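Local coordinates for Thiol:disulfide interchange protein (Proteus mirabilis, PDB 4OD7) that probably acts as a periplasmic thiol:disulfide oxidoreductase of the DsbA subfamily, introducing disulfide bonds into folding proteins, at residues Ser134-Ser137 and Gln138-Ala142; Arg75-Ala78 and Val79-Ala82; Glu121-Asp124 and Ala125-Ser129. The protein carries 1 engineered substitution. One frame throughout, in Å; residues are numbered along the deposited sequence.

Contact 1: residues Ser134-Ser137 and Gln138-Ala142; sequences SLVS and QQQNA
The carbonyl oxygen of L135 is gripped twice by the same residue. The backbone N of Q139 donates to it at 3.1 Å, the ordinary i to i+4 bond of helix 130-145, and the side-chain amide of Q139 folds back so that NE2 also reaches L135 O at 3.1 Å. The two donors arrive from opposite faces of the carbonyl plane: NE2 stands 64° out of it, well off a lone pair, although L135 O lies in the plane of the Q139 amide itself. Q139 can do this because CG sits anti to its own carbonyl carbon (chi1 -69°), which sends the extended chain back along the helix. The other end of that amide, OE1, takes the backbone N of H62, and NE2 has a weak second bond to T74 O.

One residue on, Q140 also turns back, but toward carbon. The Q140 side chain crosses that of V136 obliquely, its amide CD 3.6 Å from V136 CG1, while Q140 NE2 keeps a weak hydrogen bond to D64 OD2. L135 CD2 lies more loosely by Q138 NE2, at 4.0 Å. Beneath these side chains the helical ladder continues from Q138 N to S134 O at 2.9 Å and from Q140 N to V136 O at 3.0 Å. Buried Q139 has both ends of its amide engaged, which probably fixes which end is oxygen and which nitrogen, and it ties this helix to the end of strand 58-62.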
loop_
_atom_site.group_PDB
_atom_site.type_symbol
_atom_site.label_atom_id
_atom_site.label_comp_id
_atom_site.label_asym_id
_atom_site.label_seq_id
_atom_site.Cartn_x
_atom_site.Cartn_y
_atom_site.Cartn_z
ATOM N N SER A 134 -1.961 -10.734 -13.927
ATOM C CA SER A 134 -1.374 -9.481 -14.374
ATOM C C SER A 134 -1.134 -8.529 -13.233
ATOM O O SER A 134 -0.090 -7.903 -13.176
ATOM C CB SER A 134 -2.292 -8.795 -15.375
ATOM O OG SER A 134 -2.450 -9.612 -16.518
ATOM N N LEU A 135 -2.083 -8.431 -12.316
ATOM C CA LEU A 135 -1.916 -7.574 -11.133
ATOM C C LEU A 135 -0.775 -8.057 -10.239
ATOM O O LEU A 135 -0.088 -7.258 -9.611
ATOM C CB LEU A 135 -3.201 -7.525 -10.287
ATOM C CG LEU A 135 -4.336 -6.716 -10.874
ATOM C CD1 LEU A 135 -5.610 -7.039 -10.153
ATOM C CD2 LEU A 135 -4.078 -5.242 -10.792
ATOM N N VAL A 136 -0.595 -9.363 -10.132
ATOM C CA VAL A 136 0.485 -9.880 -9.299
ATOM C C VAL A 136 1.820 -9.448 -9.924
ATOM O O VAL A 136 2.719 -8.975 -9.216
ATOM C CB VAL A 136 0.379 -11.443 -9.117
ATOM C CG1 VAL A 136 1.767 -12.092 -8.756
ATOM C CG2 VAL A 136 -0.833 -11.797 -8.149
ATOM N N SER A 137 1.942 -9.628 -11.242
ATOM C CA SER A 137 3.139 -9.247 -11.986
ATOM C C SER A 137 3.380 -7.773 -11.834
ATOM O O SER A 137 4.503 -7.348 -11.628
ATOM C CB SER A 137 3.019 -9.655 -13.430
ATOM O OG SER A 137 2.862 -11.044 -13.477
ATOM N N GLN A 138 2.310 -6.990 -11.923
ATOM C CA GLN A 138 2.398 -5.540 -11.803
ATOM C C GLN A 138 3.015 -5.105 -10.478
ATOM O O GLN A 138 3.804 -4.168 -10.445
ATOM C CB GLN A 138 1.028 -4.908 -11.893
ATOM C CG GLN A 138 1.133 -3.396 -11.942
ATOM C CD GLN A 138 -0.121 -2.747 -12.480
ATOM O OE1 GLN A 138 -0.177 -2.362 -13.635
ATOM N NE2 GLN A 138 -1.136 -2.611 -11.624
ATOM N N GLN A 139 2.587 -5.759 -9.405
ATOM C CA GLN A 139 3.069 -5.475 -8.047
ATOM C C GLN A 139 4.535 -5.835 -7.849
ATOM O O GLN A 139 5.350 -5.034 -7.378
ATOM C CB GLN A 139 2.208 -6.228 -7.062
ATOM C CG GLN A 139 0.826 -5.667 -6.997
ATOM C CD GLN A 139 -0.070 -6.423 -6.049
ATOM O OE1 GLN A 139 -0.108 -6.140 -4.847
ATOM N NE2 GLN A 139 -0.819 -7.382 -6.586
ATOM N N GLN A 140 4.854 -7.059 -8.249
ATOM C CA GLN A 140 6.162 -7.621 -8.070
ATOM C C GLN A 140 7.198 -6.823 -8.834
ATOM O O GLN A 140 8.270 -6.608 -8.335
ATOM C CB GLN A 140 6.164 -9.055 -8.558
ATOM C CG GLN A 140 5.297 -10.027 -7.761
ATOM C CD GLN A 140 5.240 -11.393 -8.447
ATOM O OE1 GLN A 140 5.227 -11.476 -9.690
ATOM N NE2 GLN A 140 5.202 -12.470 -7.658
ATOM N N ASN A 141 6.861 -6.394 -10.050
ATOM C CA ASN A 141 7.745 -5.562 -10.877
ATOM C C ASN A 141 7.896 -4.185 -10.347
ATOM O O ASN A 141 8.945 -3.593 -10.515
ATOM C CB ASN A 141 7.219 -5.411 -12.292
ATOM C CG ASN A 141 7.304 -6.658 -13.097
ATOM O OD1 ASN A 141 6.540 -6.818 -14.031
ATOM N ND2 ASN A 141 8.243 -7.537 -12.780
ATOM N N ALA A 142 6.828 -3.660 -9.742
ATOM C CA ALA A 142 6.877 -2.329 -9.134
ATOM C C ALA A 142 7.785 -2.284 -7.946
ATOM O O ALA A 142 8.538 -1.350 -7.792
ATOM C CB ALA A 142 5.459 -1.867 -8.697
#

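Contact 2: residues Arg75-Ala78 and Val79-Ala82; sequences RAWA and VAIA
Each first torsion aims its group: CG of W77 lies anti to the backbone N (chi1 -177°), which sets the direction of the indole, while CG1 of I81 lies anti to its carbonyl carbon (chi1 -65°) and runs back toward the turn that carries W77. The two side chains cross at about a right angle, and the I81 CD1 methyl comes over one face of the indole in a CH-pi contact, 3.9 Å from the centroid of the five-membered ring. The nearest ring atom to I81 CD1 is W77 NE1, at 3.6 Å. The N-H of W77 NE1 goes to the backbone O of R60, which helps fix the turn of the ring. At the benzo side of the indole, A80 CB lies 3.9 Å from W77 CE3, approaching obliquely.

Behind the ring the backbone is regular helix. W77 O accepts from I81 N at 3.0 Å, and V79 N reaches R75 O at 2.9 Å. V79 CG2, beside its own backbone N, lies 3.4 Å from R75 O.

Helix 70-83 is surrounded on several sides. F28, on strand 24-28, meets W77 edge-to-face, and E86 of helix 86-99 touches both W77 and I81. A76, V79 and A80 pack on F113 of helix 106-115, while A78 rests against L135 and Q139 of helix 130-145, where N133 OD1 is one acceptor of R75 NH1.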
loop_
_atom_site.group_PDB
_atom_site.type_symbol
_atom_site.label_atom_id
_atom_site.label_comp_id
_atom_site.label_asym_id
_atom_site.label_seq_id
_atom_site.Cartn_x
_atom_site.Cartn_y
_atom_site.Cartn_z
ATOM N N ARG A 75 -1.121 -11.916 -3.899
ATOM C CA ARG A 75 -2.195 -12.390 -4.786
ATOM C C ARG A 75 -3.585 -12.054 -4.210
ATOM O O ARG A 75 -4.442 -11.624 -4.940
ATOM C CB ARG A 75 -2.068 -13.883 -5.043
ATOM C CG ARG A 75 -3.127 -14.440 -6.029
ATOM C CD ARG A 75 -2.694 -15.841 -6.488
ATOM N NE ARG A 75 -1.516 -15.813 -7.361
ATOM C CZ ARG A 75 -1.537 -15.611 -8.662
ATOM N NH1 ARG A 75 -2.675 -15.437 -9.318
ATOM N NH2 ARG A 75 -0.401 -15.597 -9.319
ATOM N N ALA A 76 -3.766 -12.205 -2.894
ATOM C CA ALA A 76 -4.987 -11.804 -2.195
ATOM C C ALA A 76 -5.300 -10.345 -2.478
ATOM O O ALA A 76 -6.437 -9.974 -2.709
ATOM C CB ALA A 76 -4.832 -12.011 -0.690
ATOM N N TRP A 77 -4.286 -9.506 -2.419
ATOM C CA TRP A 77 -4.522 -8.103 -2.626
ATOM C C TRP A 77 -4.927 -7.864 -4.092
ATOM O O TRP A 77 -5.791 -7.051 -4.364
ATOM C CB TRP A 77 -3.298 -7.277 -2.273
ATOM C CG TRP A 77 -3.524 -5.774 -2.415
ATOM C CD1 TRP A 77 -2.837 -4.932 -3.197
ATOM C CD2 TRP A 77 -4.516 -4.982 -1.751
ATOM N NE1 TRP A 77 -3.307 -3.669 -3.064
ATOM C CE2 TRP A 77 -4.341 -3.665 -2.175
ATOM C CE3 TRP A 77 -5.518 -5.258 -0.821
ATOM C CZ2 TRP A 77 -5.140 -2.614 -1.712
ATOM C CZ3 TRP A 77 -6.305 -4.200 -0.349
ATOM C CH2 TRP A 77 -6.115 -2.914 -0.801
ATOM N N ALA A 78 -4.284 -8.571 -5.018
ATOM C CA ALA A 78 -4.698 -8.540 -6.433
ATOM C C ALA A 78 -6.184 -8.964 -6.597
ATOM O O ALA A 78 -6.859 -8.459 -7.443
ATOM C CB ALA A 78 -3.795 -9.408 -7.283
ATOM N N VAL A 79 -6.616 -10.002 -5.880
ATOM C CA VAL A 79 -8.017 -10.423 -5.908
ATOM C C VAL A 79 -8.907 -9.292 -5.389
ATOM O O VAL A 79 -9.979 -9.040 -5.930
ATOM C CB VAL A 79 -8.229 -11.716 -5.104
ATOM C CG1 VAL A 79 -9.726 -12.037 -4.969
ATOM C CG2 VAL A 79 -7.499 -12.861 -5.783
ATOM N N ALA A 80 -8.470 -8.639 -4.311
ATOM C CA ALA A 80 -9.251 -7.573 -3.714
ATOM C C ALA A 80 -9.462 -6.440 -4.714
ATOM O O ALA A 80 -10.550 -5.851 -4.768
ATOM C CB ALA A 80 -8.577 -7.067 -2.477
ATOM N N ILE A 81 -8.395 -6.108 -5.448
ATOM C CA ILE A 81 -8.424 -5.095 -6.503
ATOM C C ILE A 81 -9.351 -5.543 -7.611
ATOM O O ILE A 81 -10.174 -4.758 -8.067
ATOM C CB ILE A 81 -7.049 -4.794 -7.062
ATOM C CG1 ILE A 81 -6.183 -4.167 -5.950
ATOM C CG2 ILE A 81 -7.140 -3.865 -8.277
ATOM C CD1 ILE A 81 -4.757 -4.125 -6.288
ATOM N N ALA A 82 -9.185 -6.781 -8.069
ATOM C CA ALA A 82 -9.985 -7.283 -9.169
ATOM C C ALA A 82 -11.488 -7.292 -8.851
ATOM O O ALA A 82 -12.326 -7.061 -9.755
ATOM C CB ALA A 82 -9.515 -8.689 -9.586
#

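Contact 3: residues Glu121-Asp124 and Ala125-Ser129; sequences EDYD and AAINS
Y123 and I127 meet at the C-terminal side of helix 120-126, a short helix of the helical domain that DsbA proteins insert into the thioredoxin fold, where a type I beta turn from A126 to S129, which includes I127, leads the chain to helix 130-145. From I127 CB, 3.5 Å from Y123 O, the side chain divides. CG2 takes the crowded position between the backbone N and the carbonyl carbon and lies against the D124 carbonyl, 3.6 Å from D124 O. CG1 goes the other way, anti to the backbone N (chi1 -176°), and the chain stays extended through CD1. That methyl reaches the far end of the tyrosine, 3.7 Å from Y123 CE2 and 3.8 Å from Y123 OH, approaching the ring neither squarely over a face nor at an edge.

The phenol ring is shared with helix 106-115: F113 meets it with the planes at about 60°, and I109 and R110 touch it too. V79 adds to its packing from helix 70-83. At the ring edge, in plane, lies D124 OD1, a carboxylate oxygen whose main partner is R110 in a salt bridge.

In the backbone, I127 N still donates to Y123 O at 3.0 Å, though the N-H...O angle is only 139°. Next, a water bridges where a direct i to i+4 bond would be expected, giving a hydrogen to D124 O and accepting from N128 N at 2.8 Å. S129 stands at the N-cap of the following helix: its OG caps V132 N and also turns back to A126. A126 O is therefore held by two donors of one residue: S129 N at 2.9 Å and S129 OG at 2.6 Å.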
loop_
_atom_site.group_PDB
_atom_site.type_symbol
_atom_site.label_atom_id
_atom_site.label_comp_id
_atom_site.label_asym_id
_atom_site.label_seq_id
_atom_site.Cartn_x
_atom_site.Cartn_y
_atom_site.Cartn_z
ATOM N N GLU A 121 -17.752 -18.231 -5.296
ATOM C CA GLU A 121 -17.596 -18.575 -6.689
ATOM C C GLU A 121 -16.822 -17.472 -7.418
ATOM O O GLU A 121 -16.013 -17.782 -8.286
ATOM C CB GLU A 121 -18.953 -18.787 -7.368
ATOM C CG GLU A 121 -19.983 -17.695 -7.104
ATOM C CD GLU A 121 -20.939 -17.956 -5.957
ATOM O OE1 GLU A 121 -20.565 -18.640 -4.985
ATOM O OE2 GLU A 121 -22.070 -17.421 -6.022
ATOM N N ASP A 122 -17.004 -16.205 -7.048
ATOM C CA ASP A 122 -16.242 -15.123 -7.687
ATOM C C ASP A 122 -14.752 -15.170 -7.319
ATOM O O ASP A 122 -13.850 -14.989 -8.158
ATOM C CB ASP A 122 -16.763 -13.777 -7.248
ATOM C CG ASP A 122 -18.055 -13.424 -7.876
ATOM O OD1 ASP A 122 -18.630 -14.248 -8.610
ATOM O OD2 ASP A 122 -18.517 -12.314 -7.567
ATOM N N TYR A 123 -14.504 -15.440 -6.043
ATOM C CA TYR A 123 -13.166 -15.576 -5.561
ATOM C C TYR A 123 -12.509 -16.685 -6.333
ATOM O O TYR A 123 -11.406 -16.519 -6.778
ATOM C CB TYR A 123 -13.145 -15.851 -4.053
ATOM C CG TYR A 123 -11.750 -15.918 -3.458
ATOM C CD1 TYR A 123 -11.160 -14.799 -2.869
ATOM C CD2 TYR A 123 -11.018 -17.088 -3.493
ATOM C CE1 TYR A 123 -9.873 -14.869 -2.311
ATOM C CE2 TYR A 123 -9.729 -17.158 -2.958
ATOM C CZ TYR A 123 -9.158 -16.048 -2.369
ATOM O OH TYR A 123 -7.892 -16.125 -1.821
ATOM N N ASP A 124 -13.184 -17.815 -6.516
ATOM C CA ASP A 124 -12.539 -18.948 -7.186
ATOM C C ASP A 124 -12.241 -18.678 -8.642
ATOM O O ASP A 124 -11.275 -19.223 -9.188
ATOM C CB ASP A 124 -13.389 -20.202 -7.067
ATOM C CG ASP A 124 -13.445 -20.739 -5.636
ATOM O OD1 ASP A 124 -12.529 -20.384 -4.829
ATOM O OD2 ASP A 124 -14.393 -21.541 -5.352
ATOM N N ALA A 125 -13.091 -17.861 -9.252
ATOM C CA ALA A 125 -12.924 -17.461 -10.651
ATOM C C ALA A 125 -11.760 -16.490 -10.781
ATOM O O ALA A 125 -10.911 -16.623 -11.649
ATOM C CB ALA A 125 -14.202 -16.824 -11.173
ATOM N N ALA A 126 -11.690 -15.563 -9.842
ATOM C CA ALA A 126 -10.702 -14.490 -9.886
ATOM C C ALA A 126 -9.276 -14.943 -9.536
ATOM O O ALA A 126 -8.346 -14.446 -10.123
ATOM C CB ALA A 126 -11.144 -13.331 -8.953
ATOM N N ILE A 127 -9.100 -15.850 -8.571
ATOM C CA ILE A 127 -7.813 -16.019 -7.891
ATOM C C ILE A 127 -6.656 -16.395 -8.847
ATOM O O ILE A 127 -5.536 -15.939 -8.640
ATOM C CB ILE A 127 -7.902 -17.062 -6.748
ATOM C CG1 ILE A 127 -6.580 -17.132 -6.010
ATOM C CG2 ILE A 127 -8.333 -18.435 -7.281
ATOM C CD1 ILE A 127 -6.615 -17.978 -4.828
ATOM N N ASN A 128 -6.921 -17.188 -9.895
ATOM C CA ASN A 128 -5.886 -17.496 -10.877
ATOM C C ASN A 128 -6.251 -16.966 -12.272
ATOM O O ASN A 128 -5.716 -17.401 -13.296
ATOM C CB ASN A 128 -5.652 -18.988 -10.930
ATOM C CG ASN A 128 -5.065 -19.515 -9.640
ATOM O OD1 ASN A 128 -4.045 -19.033 -9.162
ATOM N ND2 ASN A 128 -5.742 -20.478 -9.039
ATOM N N SER A 129 -7.090 -15.950 -12.287
ATOM C CA SER A 129 -7.449 -15.297 -13.532
ATOM C C SER A 129 -6.274 -14.546 -14.127
ATOM O O SER A 129 -5.363 -14.178 -13.424
ATOM C CB SER A 129 -8.640 -14.349 -13.301
ATOM O OG SER A 129 -8.296 -13.287 -12.457
HETATM O O HOH W 1 -8.867 -18.902 -10.811
#

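How the contacts relate
All three contacts join neighbouring turns of the chain, but in different surroundings. Contact 2, on helix 70-83, is largely buried and apolar in its side chains; contact 1 lies nearer the surface and relies on glutamine amides; contact 3, the farthest from the chain's centre, pairs a tyrosine-isoleucine contact with exposed acids and a bridging water. Contact 2 touches both of the others: V136 CG2 comes 3.7 Å from R75 CA, while R75 NH1 probably donates to I127 O at 3.0 Å. Contacts 1 and 3, with centres about 17 Å apart, do not touch, though their helices follow each other in the chain.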